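Local structure of Alpha/beta hydrolase fold protein (Sphaerobacter thermophilus, 3R0V) at residues P25-G30 with G87-F92; Y69-E74 with D188-G193; R73-L78 with L102-S107; L109-L114 with I205-L210. The protein probably acts as a hydrolase of the alpha/beta hydrolase family and holds a D-malate molecule in a pocket in this crystal. All coordinates share one frame; numbering follows the deposited sequence.

Contact 1. Residues P25-G30 with G87-F92; sequences PVVLVG and GAAFVF
Val29 and Val91 make the apolar centre of this strand pair, with Val29 CG2 lying 3.8 Å from Val91 CG1. The latter methyl stands anti to its own backbone N (chi1 168°), which swings it toward Val29. On the same face of the sheet Val27 CG2 rests on Ala89 CB at 3.9 Å. Helices 71-84 and 96-106 cover this face, Leu78 and Leu100 among the residues that pack on it. On the reverse face Leu28 CD2 comes within 3.9 Å of Phe92 CB and lies at the edge of that ring, near its plane. Phe90, also on this side, stacks its ring on that of Phe260.

Between the two faces, N-H and C=O groups alternate along the backbones. Val27 gives its N-H to Phe90 O and receives that of Phe92 on its own carbonyl, while Val29 N closes the row on Phe92 O at 2.9 Å. The first bond, Phe90 N to Pro25 O (3.0 Å), is the most bent of the four, 152° at the hydrogen. At the polar rim Pro25 CG meets the carbonyl Ala88 O at 3.3 Å.

Two parallel strands whose short segments are twisted by 29° are here neighbouring inner strands of the sheet of an alpha/beta hydrolase fold; strand 89-94 then runs into a Gly93-Ser95-Gly97 pattern consistent with a nucleophile elbow.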
loop_
_atom_site.group_PDB
_atom_site.type_symbol
_atom_site.label_atom_id
_atom_site.label_comp_id
_atom_site.label_asym_id
_atom_site.label_seq_id
_atom_site.Cartn_x
_atom_site.Cartn_y
_atom_site.Cartn_z
ATOM N N PRO A 25 -18.761 3.882 1.210
ATOM C CA PRO A 25 -17.392 4.382 1.296
ATOM C C PRO A 25 -16.306 3.360 0.986
ATOM O O PRO A 25 -16.392 2.186 1.369
ATOM C CB PRO A 25 -17.285 4.850 2.751
ATOM C CG PRO A 25 -18.293 4.026 3.490
ATOM C CD PRO A 25 -19.426 3.857 2.531
ATOM N N VAL A 26 -15.291 3.848 0.277
ATOM C CA VAL A 26 -14.067 3.111 -0.019
ATOM C C VAL A 26 -12.872 3.975 0.386
ATOM O O VAL A 26 -12.812 5.140 -0.003
ATOM C CB VAL A 26 -13.957 2.843 -1.540
ATOM C CG1 VAL A 26 -12.589 2.283 -1.902
ATOM C CG2 VAL A 26 -15.084 1.927 -2.020
ATOM N N VAL A 27 -11.927 3.410 1.130
ATOM C CA VAL A 27 -10.691 4.093 1.483
ATOM C C VAL A 27 -9.552 3.461 0.699
ATOM O O VAL A 27 -9.402 2.235 0.668
ATOM C CB VAL A 27 -10.393 3.973 2.981
ATOM C CG1 VAL A 27 -9.018 4.588 3.304
ATOM C CG2 VAL A 27 -11.479 4.662 3.789
ATOM N N LEU A 28 -8.770 4.304 0.033
ATOM C CA LEU A 28 -7.607 3.834 -0.721
ATOM C C LEU A 28 -6.371 4.028 0.145
ATOM O O LEU A 28 -6.152 5.127 0.685
ATOM C CB LEU A 28 -7.451 4.617 -2.027
ATOM C CG LEU A 28 -8.679 4.678 -2.944
ATOM C CD1 LEU A 28 -8.353 5.354 -4.276
ATOM C CD2 LEU A 28 -9.247 3.314 -3.202
ATOM N N VAL A 29 -5.578 2.970 0.307
ATOM C CA VAL A 29 -4.372 3.033 1.124
ATOM C C VAL A 29 -3.150 2.850 0.229
ATOM O O VAL A 29 -2.971 1.797 -0.388
ATOM C CB VAL A 29 -4.357 1.926 2.211
ATOM C CG1 VAL A 29 -3.109 2.065 3.078
ATOM C CG2 VAL A 29 -5.619 1.980 3.076
ATOM N N GLY A 30 -2.298 3.866 0.165
ATOM C CA GLY A 30 -1.153 3.817 -0.725
ATOM C C GLY A 30 0.044 3.098 -0.138
ATOM O O GLY A 30 0.135 2.894 1.067
ATOM N N GLY A 87 -17.306 5.634 9.487
ATOM C CA GLY A 87 -17.167 4.728 10.614
ATOM C C GLY A 87 -16.890 3.288 10.234
ATOM O O GLY A 87 -16.494 2.483 11.086
ATOM N N ALA A 88 -17.121 2.962 8.968
ATOM C CA ALA A 88 -16.754 1.673 8.401
ATOM C C ALA A 88 -16.559 1.886 6.907
ATOM O O ALA A 88 -17.160 2.796 6.326
ATOM C CB ALA A 88 -17.853 0.649 8.639
ATOM N N ALA A 89 -15.751 1.055 6.269
ATOM C CA ALA A 89 -15.551 1.224 4.843
ATOM C C ALA A 89 -15.007 -0.021 4.203
ATOM O O ALA A 89 -14.428 -0.876 4.874
ATOM C CB ALA A 89 -14.594 2.378 4.582
ATOM N N PHE A 90 -15.171 -0.089 2.887
ATOM C CA PHE A 90 -14.395 -0.995 2.049
ATOM C C PHE A 90 -12.987 -0.402 1.959
ATOM O O PHE A 90 -12.830 0.823 1.985
ATOM C CB PHE A 90 -14.982 -1.046 0.640
ATOM C CG PHE A 90 -16.424 -1.474 0.571
ATOM C CD1 PHE A 90 -16.967 -2.346 1.499
ATOM C CD2 PHE A 90 -17.237 -0.995 -0.444
ATOM C CE1 PHE A 90 -18.303 -2.747 1.404
ATOM C CE2 PHE A 90 -18.565 -1.378 -0.535
ATOM C CZ PHE A 90 -19.101 -2.252 0.400
ATOM N N VAL A 91 -11.964 -1.245 1.839
ATOM C CA VAL A 91 -10.598 -0.738 1.738
ATOM C C VAL A 91 -9.902 -1.378 0.556
ATOM O O VAL A 91 -10.025 -2.583 0.352
ATOM C CB VAL A 91 -9.787 -1.008 3.027
ATOM C CG1 VAL A 91 -8.296 -0.744 2.811
ATOM C CG2 VAL A 91 -10.318 -0.164 4.164
ATOM N N PHE A 92 -9.206 -0.561 -0.238
ATOM C CA PHE A 92 -8.302 -1.064 -1.269
ATOM C C PHE A 92 -6.888 -0.625 -0.919
ATOM O O PHE A 92 -6.609 0.570 -0.850
ATOM C CB PHE A 92 -8.674 -0.523 -2.657
ATOM C CG PHE A 92 -7.648 -0.841 -3.734
ATOM C CD1 PHE A 92 -7.274 -2.149 -3.992
ATOM C CD2 PHE A 92 -7.052 0.175 -4.470
ATOM C CE1 PHE A 92 -6.327 -2.446 -4.970
ATOM C CE2 PHE A 92 -6.119 -0.118 -5.458
ATOM C CZ PHE A 92 -5.764 -1.425 -5.705
#

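Contact 2. Residues Y69-E74 with D188-G193; sequences YAVERE and DHAVMG
Tyr69 and Val71 present an apolar surface to Ala190 and Val191 of the helix ending at Met192. Tyr69 CG stands anti to the backbone N (chi1 -180°), beside the carbonyl carbon. Further out on the ring, Tyr69 CE2 lies 3.7 Å from Ala190 CB, which approaches obliquely. Val71 works with both branches: CG2 sits 4.0 Å from Ala190 CB and 3.6 Å from the carbonyl Ala190 O, while CG1 is turned to Val191 CG2.

A second group of contacts sets oxygen against methyl. Val191 CG2 touches Tyr69 OH at 3.5 Å and Glu74 OE1 at 3.9 Å, its side chain crossing each of the two at about a right angle.

The polar bonds run within each side or to third parties. Tyr69 OH donates to Glu74 OE1 at 2.6 Å, using the anti lone pair of that oxygen, and Glu74 CD lies in the plane of the ring at its edge. A phenylalanine in place of Tyr69 would probably leave Glu74 OE1 without this donor and open a small gap beside Val191 CG2. Asp188 OD2 is hydrogen-bonded with Ser96 OG, a direct tie to the malate site.

Helix 185-192 belongs to the insertion between strands 111-117 and 209-213, where alpha/beta hydrolases commonly carry a cap. Across the contact itself the touches are van der Waals, methyl to carbon or oxygen. The carboxylates, Glu74 OE1 and Asp188 OD2 5.4 Å apart, are probably made compatible by salt bridges to Arg57, which they share, with Arg60 also on Asp188.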
loop_
_atom_site.group_PDB
_atom_site.type_symbol
_atom_site.label_atom_id
_atom_site.label_comp_id
_atom_site.label_asym_id
_atom_site.label_seq_id
_atom_site.Cartn_x
_atom_site.Cartn_y
_atom_site.Cartn_z
ATOM N N TYR A 69 8.025 6.734 15.301
ATOM C CA TYR A 69 7.233 5.918 14.409
ATOM C C TYR A 69 6.884 4.592 15.080
ATOM O O TYR A 69 7.696 4.014 15.801
ATOM C CB TYR A 69 7.971 5.647 13.091
ATOM C CG TYR A 69 7.106 4.798 12.191
ATOM C CD1 TYR A 69 6.105 5.371 11.420
ATOM C CD2 TYR A 69 7.255 3.424 12.166
ATOM C CE1 TYR A 69 5.281 4.590 10.637
ATOM C CE2 TYR A 69 6.443 2.631 11.398
ATOM C CZ TYR A 69 5.467 3.220 10.630
ATOM O OH TYR A 69 4.661 2.411 9.879
ATOM N N ALA A 70 5.667 4.116 14.836
ATOM C CA ALA A 70 5.287 2.742 15.133
ATOM C C ALA A 70 4.230 2.357 14.118
ATOM O O ALA A 70 3.437 3.204 13.698
ATOM C CB ALA A 70 4.730 2.614 16.554
ATOM N N VAL A 71 4.222 1.088 13.716
ATOM C CA VAL A 71 3.200 0.603 12.799
ATOM C C VAL A 71 1.805 0.877 13.377
ATOM O O VAL A 71 0.889 1.244 12.640
ATOM C CB VAL A 71 3.386 -0.897 12.455
ATOM C CG1 VAL A 71 2.287 -1.388 11.520
ATOM C CG2 VAL A 71 4.761 -1.136 11.833
ATOM N N GLU A 72 1.649 0.734 14.694
ATOM C CA GLU A 72 0.360 0.994 15.332
ATOM C C GLU A 72 -0.147 2.410 15.052
ATOM O O GLU A 72 -1.359 2.630 14.952
ATOM C CB GLU A 72 0.445 0.735 16.837
ATOM C CG GLU A 72 -0.913 0.663 17.530
ATOM C CD GLU A 72 -1.619 -0.661 17.280
ATOM O OE1 GLU A 72 -0.944 -1.663 16.942
ATOM O OE2 GLU A 72 -2.860 -0.700 17.430
ATOM N N ARG A 73 0.765 3.371 14.921
ATOM C CA ARG A 73 0.334 4.733 14.614
ATOM C C ARG A 73 -0.320 4.794 13.234
ATOM O O ARG A 73 -1.292 5.527 13.062
ATOM C CB ARG A 73 1.482 5.749 14.692
ATOM C CG ARG A 73 2.197 5.813 16.034
ATOM C CD ARG A 73 1.300 6.384 17.146
ATOM N NE ARG A 73 0.524 5.339 17.801
ATOM C CZ ARG A 73 1.027 4.473 18.675
ATOM N NH1 ARG A 73 0.238 3.562 19.231
ATOM N NH2 ARG A 73 2.319 4.514 18.996
ATOM N N GLU A 74 0.208 4.058 12.254
ATOM C CA GLU A 74 -0.413 4.074 10.926
ATOM C C GLU A 74 -1.739 3.310 10.873
ATOM O O GLU A 74 -2.627 3.661 10.090
ATOM C CB GLU A 74 0.552 3.580 9.845
ATOM C CG GLU A 74 1.786 4.469 9.735
ATOM C CD GLU A 74 2.370 4.481 8.332
ATOM O OE1 GLU A 74 3.286 3.684 8.045
ATOM O OE2 GLU A 74 1.897 5.277 7.501
ATOM N N ASP A 188 7.661 1.973 5.729
ATOM C CA ASP A 188 7.163 0.833 4.973
ATOM C C ASP A 188 7.947 -0.436 5.284
ATOM O O ASP A 188 7.378 -1.529 5.313
ATOM C CB ASP A 188 7.104 1.166 3.490
ATOM C CG ASP A 188 5.922 2.075 3.178
ATOM O OD1 ASP A 188 6.112 3.272 2.913
ATOM O OD2 ASP A 188 4.776 1.579 3.268
ATOM N N HIS A 189 9.245 -0.302 5.548
ATOM C CA HIS A 189 10.006 -1.469 5.970
ATOM C C HIS A 189 9.435 -2.031 7.282
ATOM O O HIS A 189 9.254 -3.244 7.427
ATOM C CB HIS A 189 11.486 -1.112 6.119
ATOM C CG HIS A 189 12.354 -2.287 6.458
ATOM N ND1 HIS A 189 13.637 -2.148 6.940
ATOM C CD2 HIS A 189 12.114 -3.618 6.405
ATOM C CE1 HIS A 189 14.157 -3.346 7.154
ATOM N NE2 HIS A 189 13.252 -4.255 6.840
ATOM N N ALA A 190 9.107 -1.147 8.220
ATOM C CA ALA A 190 8.516 -1.588 9.482
ATOM C C ALA A 190 7.152 -2.270 9.301
ATOM O O ALA A 190 6.867 -3.284 9.942
ATOM C CB ALA A 190 8.409 -0.408 10.456
ATOM N N VAL A 191 6.311 -1.709 8.435
ATOM C CA VAL A 191 5.013 -2.306 8.139
ATOM C C VAL A 191 5.196 -3.745 7.638
ATOM O O VAL A 191 4.495 -4.665 8.072
ATOM C CB VAL A 191 4.266 -1.483 7.077
ATOM C CG1 VAL A 191 3.070 -2.273 6.514
ATOM C CG2 VAL A 191 3.838 -0.141 7.658
HETATM N N MSE A 192 6.146 -3.929 6.728
HETATM C CA MSE A 192 6.351 -5.216 6.078
HETATM C C MSE A 192 7.154 -6.222 6.905
HETATM O O MSE A 192 7.225 -7.391 6.549
HETATM C CB MSE A 192 6.990 -5.010 4.688
HETATM C CG MSE A 192 6.073 -4.249 3.723
HETATM SE SE MSE A 192 4.348 -5.121 3.452
HETATM C CE MSE A 192 5.055 -6.859 2.975
ATOM N N GLY A 193 7.761 -5.770 7.996
ATOM C CA GLY A 193 8.559 -6.651 8.836
ATOM C C GLY A 193 9.741 -7.171 8.043
ATOM O O GLY A 193 10.493 -6.379 7.478
#

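Contact 3. Residues R73-L78 with L102-S107; sequences REIEDL and LLAAAS
While Ile75 faces Ala104 across the contact, the flat groups lie to one side, on helix 71-84 itself: the Arg73 guanidinium holds the Glu76 carboxylate at its edge, with Glu76 CD in its plane. This is a salt bridge within the helix, made side-on by two hydrogen bonds, Arg73 NE to Glu76 OE1 at 2.8 Å and Arg73 NH1 to Glu76 OE2 at 3.0 Å. The carboxylate is tilted against the guanidinium, since Arg73 NE meets OE1 from above the carboxylate plane, 44° out of it.

The two helices, 71-84 and 96-106, lie before and after strand 89-94 in the chain and form part of a helical layer on the sheet of the alpha/beta hydrolase fold. Their short segments cross at -80° with axes 9.9 Å apart, and the backbones come closest where Ile75 CA and Ala104 CA are 5.6 Å apart.

The small Ala104 is flanked by two branched side chains. Leu78 CD2 touches Ala104 CB at 3.7 Å, and Ile75 CG2 faces the same methyl more loosely. The other branch of Ile75 carries CG1 anti to the carbonyl carbon (chi1 -65°), and its CD1 end lies beside Leu103 CB.

At the exposed end of the contact Ile75 CD1 meets Ser107 OG at 3.9 Å. That hydroxyl, hydrogen-bonded also with Arg201, donates to Leu103 O at 2.8 Å, while Ser107 N reaches the same oxygen from the opposite face of its plane.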
loop_
_atom_site.group_PDB
_atom_site.type_symbol
_atom_site.label_atom_id
_atom_site.label_comp_id
_atom_site.label_asym_id
_atom_site.label_seq_id
_atom_site.Cartn_x
_atom_site.Cartn_y
_atom_site.Cartn_z
ATOM N N ARG A 73 0.765 3.371 14.921
ATOM C CA ARG A 73 0.334 4.733 14.614
ATOM C C ARG A 73 -0.320 4.794 13.234
ATOM O O ARG A 73 -1.292 5.527 13.062
ATOM C CB ARG A 73 1.482 5.749 14.692
ATOM C CG ARG A 73 2.197 5.813 16.034
ATOM C CD ARG A 73 1.300 6.384 17.146
ATOM N NE ARG A 73 0.524 5.339 17.801
ATOM C CZ ARG A 73 1.027 4.473 18.675
ATOM N NH1 ARG A 73 0.238 3.562 19.231
ATOM N NH2 ARG A 73 2.319 4.514 18.996
ATOM N N GLU A 74 0.208 4.058 12.254
ATOM C CA GLU A 74 -0.413 4.074 10.926
ATOM C C GLU A 74 -1.739 3.310 10.873
ATOM O O GLU A 74 -2.627 3.661 10.090
ATOM C CB GLU A 74 0.552 3.580 9.845
ATOM C CG GLU A 74 1.786 4.469 9.735
ATOM C CD GLU A 74 2.370 4.481 8.332
ATOM O OE1 GLU A 74 3.286 3.684 8.045
ATOM O OE2 GLU A 74 1.897 5.277 7.501
ATOM N N ILE A 75 -1.884 2.285 11.703
ATOM C CA ILE A 75 -3.185 1.634 11.853
ATOM C C ILE A 75 -4.175 2.648 12.443
ATOM O O ILE A 75 -5.314 2.753 11.975
ATOM C CB ILE A 75 -3.075 0.379 12.724
ATOM C CG1 ILE A 75 -2.209 -0.662 12.009
ATOM C CG2 ILE A 75 -4.462 -0.200 13.041
ATOM C CD1 ILE A 75 -1.893 -1.891 12.871
ATOM N N GLU A 76 -3.739 3.423 13.436
ATOM C CA GLU A 76 -4.585 4.455 14.019
ATOM C C GLU A 76 -4.915 5.546 12.996
ATOM O O GLU A 76 -6.030 6.088 12.994
ATOM C CB GLU A 76 -3.915 5.038 15.264
ATOM C CG GLU A 76 -3.839 4.027 16.408
ATOM C CD GLU A 76 -2.837 4.401 17.498
ATOM O OE1 GLU A 76 -2.252 5.504 17.458
ATOM O OE2 GLU A 76 -2.643 3.574 18.410
ATOM N N ASP A 77 -3.964 5.868 12.119
ATOM C CA ASP A 77 -4.249 6.837 11.059
ATOM C C ASP A 77 -5.381 6.319 10.168
ATOM O O ASP A 77 -6.323 7.047 9.846
ATOM C CB ASP A 77 -3.016 7.128 10.187
ATOM C CG ASP A 77 -1.866 7.776 10.955
ATOM O OD1 ASP A 77 -2.095 8.412 12.000
ATOM O OD2 ASP A 77 -0.716 7.657 10.484
ATOM N N LEU A 78 -5.266 5.066 9.749
ATOM C CA LEU A 78 -6.291 4.467 8.908
ATOM C C LEU A 78 -7.626 4.419 9.657
ATOM O O LEU A 78 -8.680 4.694 9.074
ATOM C CB LEU A 78 -5.843 3.083 8.446
ATOM C CG LEU A 78 -6.850 2.302 7.595
ATOM C CD1 LEU A 78 -7.323 3.130 6.399
ATOM C CD2 LEU A 78 -6.224 0.978 7.133
ATOM N N LEU A 102 -4.008 -5.158 5.618
ATOM C CA LEU A 102 -4.176 -6.496 6.185
ATOM C C LEU A 102 -3.918 -6.486 7.691
ATOM O O LEU A 102 -4.674 -7.083 8.454
ATOM C CB LEU A 102 -3.269 -7.515 5.471
ATOM C CG LEU A 102 -3.668 -7.843 4.032
ATOM C CD1 LEU A 102 -2.478 -8.320 3.217
ATOM C CD2 LEU A 102 -4.771 -8.905 4.030
ATOM N N LEU A 103 -2.857 -5.810 8.123
ATOM C CA LEU A 103 -2.603 -5.659 9.553
ATOM C C LEU A 103 -3.777 -4.972 10.246
ATOM O O LEU A 103 -4.181 -5.374 11.338
ATOM C CB LEU A 103 -1.314 -4.876 9.788
ATOM C CG LEU A 103 -0.025 -5.571 9.341
ATOM C CD1 LEU A 103 1.109 -4.573 9.458
ATOM C CD2 LEU A 103 0.227 -6.778 10.217
ATOM N N ALA A 104 -4.325 -3.938 9.615
ATOM C CA ALA A 104 -5.440 -3.198 10.210
ATOM C C ALA A 104 -6.670 -4.097 10.334
ATOM O O ALA A 104 -7.373 -4.076 11.352
ATOM C CB ALA A 104 -5.761 -1.958 9.377
ATOM N N ALA A 105 -6.929 -4.888 9.303
ATOM C CA ALA A 105 -8.055 -5.818 9.321
ATOM C C ALA A 105 -7.879 -6.853 10.428
ATOM O O ALA A 105 -8.815 -7.146 11.170
ATOM C CB ALA A 105 -8.201 -6.493 7.965
ATOM N N ALA A 106 -6.668 -7.388 10.555
ATOM C CA ALA A 106 -6.384 -8.388 11.578
ATOM C C ALA A 106 -6.486 -7.788 12.975
ATOM O O ALA A 106 -6.769 -8.503 13.940
ATOM C CB ALA A 106 -4.990 -8.982 11.356
ATOM N N SER A 107 -6.262 -6.482 13.079
ATOM C CA SER A 107 -6.314 -5.788 14.362
ATOM C C SER A 107 -7.729 -5.413 14.760
ATOM O O SER A 107 -7.943 -4.901 15.857
ATOM C CB SER A 107 -5.453 -4.525 14.326
ATOM O OG SER A 107 -4.090 -4.845 14.103
#

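Contact 4. Residues L109-L114 with I205-L210; sequences LPITRL and ISIPTL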
loop_
_atom_site.group_PDB
_atom_site.type_symbol
_atom_site.label_atom_id
_atom_site.label_comp_id
_atom_site.label_asym_id
_atom_site.label_seq_id
_atom_site.Cartn_x
_atom_site.Cartn_y
_atom_site.Cartn_z
ATOM N N LEU A 109 -10.016 -3.329 12.865
ATOM C CA LEU A 109 -10.648 -2.111 12.350
ATOM C C LEU A 109 -11.916 -2.451 11.571
ATOM O O LEU A 109 -12.030 -3.549 11.009
ATOM C CB LEU A 109 -9.704 -1.311 11.454
ATOM C CG LEU A 109 -8.507 -0.613 12.108
ATOM C CD1 LEU A 109 -7.962 0.461 11.184
ATOM C CD2 LEU A 109 -8.860 -0.015 13.450
ATOM N N PRO A 110 -12.867 -1.499 11.515
ATOM C CA PRO A 110 -14.141 -1.746 10.824
ATOM C C PRO A 110 -14.023 -1.649 9.307
ATOM O O PRO A 110 -14.552 -0.739 8.657
ATOM C CB PRO A 110 -15.065 -0.667 11.403
ATOM C CG PRO A 110 -14.151 0.436 11.807
ATOM C CD PRO A 110 -12.876 -0.235 12.271
ATOM N N ILE A 111 -13.286 -2.608 8.756
ATOM C CA ILE A 111 -13.140 -2.798 7.319
ATOM C C ILE A 111 -14.130 -3.887 6.910
ATOM O O ILE A 111 -14.058 -5.022 7.407
ATOM C CB ILE A 111 -11.690 -3.226 6.979
ATOM C CG1 ILE A 111 -10.712 -2.132 7.431
ATOM C CG2 ILE A 111 -11.532 -3.487 5.491
ATOM C CD1 ILE A 111 -9.236 -2.489 7.294
ATOM N N THR A 112 -15.061 -3.547 6.021
ATOM C CA THR A 112 -16.147 -4.472 5.721
ATOM C C THR A 112 -15.847 -5.401 4.541
ATOM O O THR A 112 -16.318 -6.535 4.518
ATOM C CB THR A 112 -17.461 -3.730 5.504
ATOM O OG1 THR A 112 -17.272 -2.718 4.510
ATOM C CG2 THR A 112 -17.912 -3.066 6.803
ATOM N N ARG A 113 -15.062 -4.919 3.574
ATOM C CA ARG A 113 -14.557 -5.719 2.455
ATOM C C ARG A 113 -13.147 -5.221 2.177
ATOM O O ARG A 113 -12.894 -4.030 2.279
ATOM C CB ARG A 113 -15.415 -5.531 1.202
ATOM C CG ARG A 113 -16.871 -5.957 1.367
ATOM C CD ARG A 113 -17.641 -5.836 0.057
ATOM N NE ARG A 113 -18.988 -6.386 0.178
ATOM C CZ ARG A 113 -19.349 -7.577 -0.291
ATOM N NH1 ARG A 113 -18.468 -8.334 -0.931
ATOM N NH2 ARG A 113 -20.595 -8.005 -0.128
ATOM N N LEU A 114 -12.239 -6.125 1.814
ATOM C CA LEU A 114 -10.841 -5.734 1.629
ATOM C C LEU A 114 -10.301 -6.219 0.298
ATOM O O LEU A 114 -10.399 -7.405 0.004
ATOM C CB LEU A 114 -9.994 -6.324 2.756
ATOM C CG LEU A 114 -8.477 -6.110 2.658
ATOM C CD1 LEU A 114 -8.113 -4.625 2.672
ATOM C CD2 LEU A 114 -7.764 -6.850 3.785
ATOM N N ILE A 205 -8.717 -13.200 9.567
ATOM C CA ILE A 205 -9.507 -12.215 8.862
ATOM C C ILE A 205 -10.699 -12.933 8.243
ATOM O O ILE A 205 -10.538 -13.839 7.428
ATOM C CB ILE A 205 -8.689 -11.511 7.764
ATOM C CG1 ILE A 205 -7.553 -10.690 8.389
ATOM C CG2 ILE A 205 -9.593 -10.624 6.910
ATOM C CD1 ILE A 205 -6.496 -10.240 7.377
ATOM N N SER A 206 -11.897 -12.523 8.627
ATOM C CA SER A 206 -13.092 -13.231 8.199
ATOM C C SER A 206 -13.866 -12.521 7.091
ATOM O O SER A 206 -14.785 -13.098 6.509
ATOM C CB SER A 206 -14.011 -13.486 9.399
ATOM O OG SER A 206 -14.353 -12.263 10.022
ATOM N N ILE A 207 -13.504 -11.281 6.782
ATOM C CA ILE A 207 -14.285 -10.523 5.810
ATOM C C ILE A 207 -13.964 -10.916 4.367
ATOM O O ILE A 207 -12.892 -11.469 4.089
ATOM C CB ILE A 207 -14.074 -9.014 5.957
ATOM C CG1 ILE A 207 -12.588 -8.688 5.918
ATOM C CG2 ILE A 207 -14.700 -8.510 7.258
ATOM C CD1 ILE A 207 -12.281 -7.227 5.606
ATOM N N PRO A 208 -14.896 -10.627 3.443
ATOM C CA PRO A 208 -14.639 -10.888 2.023
ATOM C C PRO A 208 -13.365 -10.166 1.591
ATOM O O PRO A 208 -13.213 -8.970 1.837
ATOM C CB PRO A 208 -15.860 -10.281 1.320
ATOM C CG PRO A 208 -16.955 -10.248 2.384
ATOM C CD PRO A 208 -16.211 -9.995 3.675
ATOM N N THR A 209 -12.471 -10.900 0.939
ATOM C CA THR A 209 -11.174 -10.359 0.558
ATOM C C THR A 209 -10.852 -10.704 -0.890
ATOM O O THR A 209 -11.197 -11.778 -1.389
ATOM C CB THR A 209 -10.059 -10.880 1.497
ATOM O OG1 THR A 209 -10.331 -10.438 2.829
ATOM C CG2 THR A 209 -8.687 -10.342 1.094
ATOM N N LEU A 210 -10.196 -9.765 -1.559
ATOM C CA LEU A 210 -9.763 -9.928 -2.942
ATOM C C LEU A 210 -8.273 -9.633 -3.028
ATOM O O LEU A 210 -7.831 -8.576 -2.594
ATOM C CB LEU A 210 -10.541 -8.964 -3.826
ATOM C CG LEU A 210 -10.037 -8.769 -5.249
ATOM C CD1 LEU A 210 -10.124 -10.082 -5.972
ATOM C CD2 LEU A 210 -10.856 -7.711 -5.959
#
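Ile207 packs its delta methyl against a backbone carbonyl oxygen: Ile207 CD1 lies 3.4 Å from Ile111 O. Its CG1 takes the crowded position between the backbone N and the carbonyl carbon (chi1 53°), which starts the branch toward the facing chain. The same CD1 also touches Ile111 CG2 and Leu114 CB, both at 3.8 Å, and thus fills the corner the backbone makes at Thr112 and Arg113, where strand 111-117 is interrupted. At that corner Pro208 CG lies over one face of the Arg113 guanidinium, with Arg113 NH1 4.0 Å from Pro208 CB.

Beyond the corner the two chains pair in parallel. Leu114 N donates to Pro208 O at 3.0 Å, and Leu210 N returns a bond of 2.8 Å to Leu114 O, lying in the plane of that carbonyl. Thr209 CA makes a CA-H...O contact of 3.1 Å with Leu114 O as well. Thr209 CG2 packs beside the same oxygen.

Thr209 OG1 turns back within its own segment and donates to Ile207 O at 3.0 Å, coming from above the carbonyl plane, 46° out of it. This ties the residue that begins the strand to the residue bearing the wedged methyl. A valine in place of Thr209 would probably leave Ile207 O without this hydroxyl donor and the bend before the strand less firmly held.

Leu114 is covered by Leu102 of helix 96-106, whereas Leu210 faces helix 249-260. Parallel strands, neighbours in the sheet yet separated in sequence by an insertion about half helical, are typical of the alpha/beta hydrolase fold.

Overall arrangement
The contacts run from the sheet (1 and 4) through its helical layer (3) to the pocket side (2). Contacts 1 and 4 are joined where Val91 N lies 3.0 Å from Arg113 O, a probable hydrogen bond. Contact 3 lies over both: Leu78 CD1 is 3.8 Å from Val27 CG1 of contact 1, and Leu102 CD2 is 3.6 Å from Leu114 CD2 of contact 4. Contact 2 shares Arg73 and Glu74 with contact 3, their centres about 9 Å apart, and comes nearest the ligand site. The side chain of Val191 is about 5 Å from that of the malate-binding Ser96 and about 9 Å from the bound D-malate. Contact 4 lies away from the pocket.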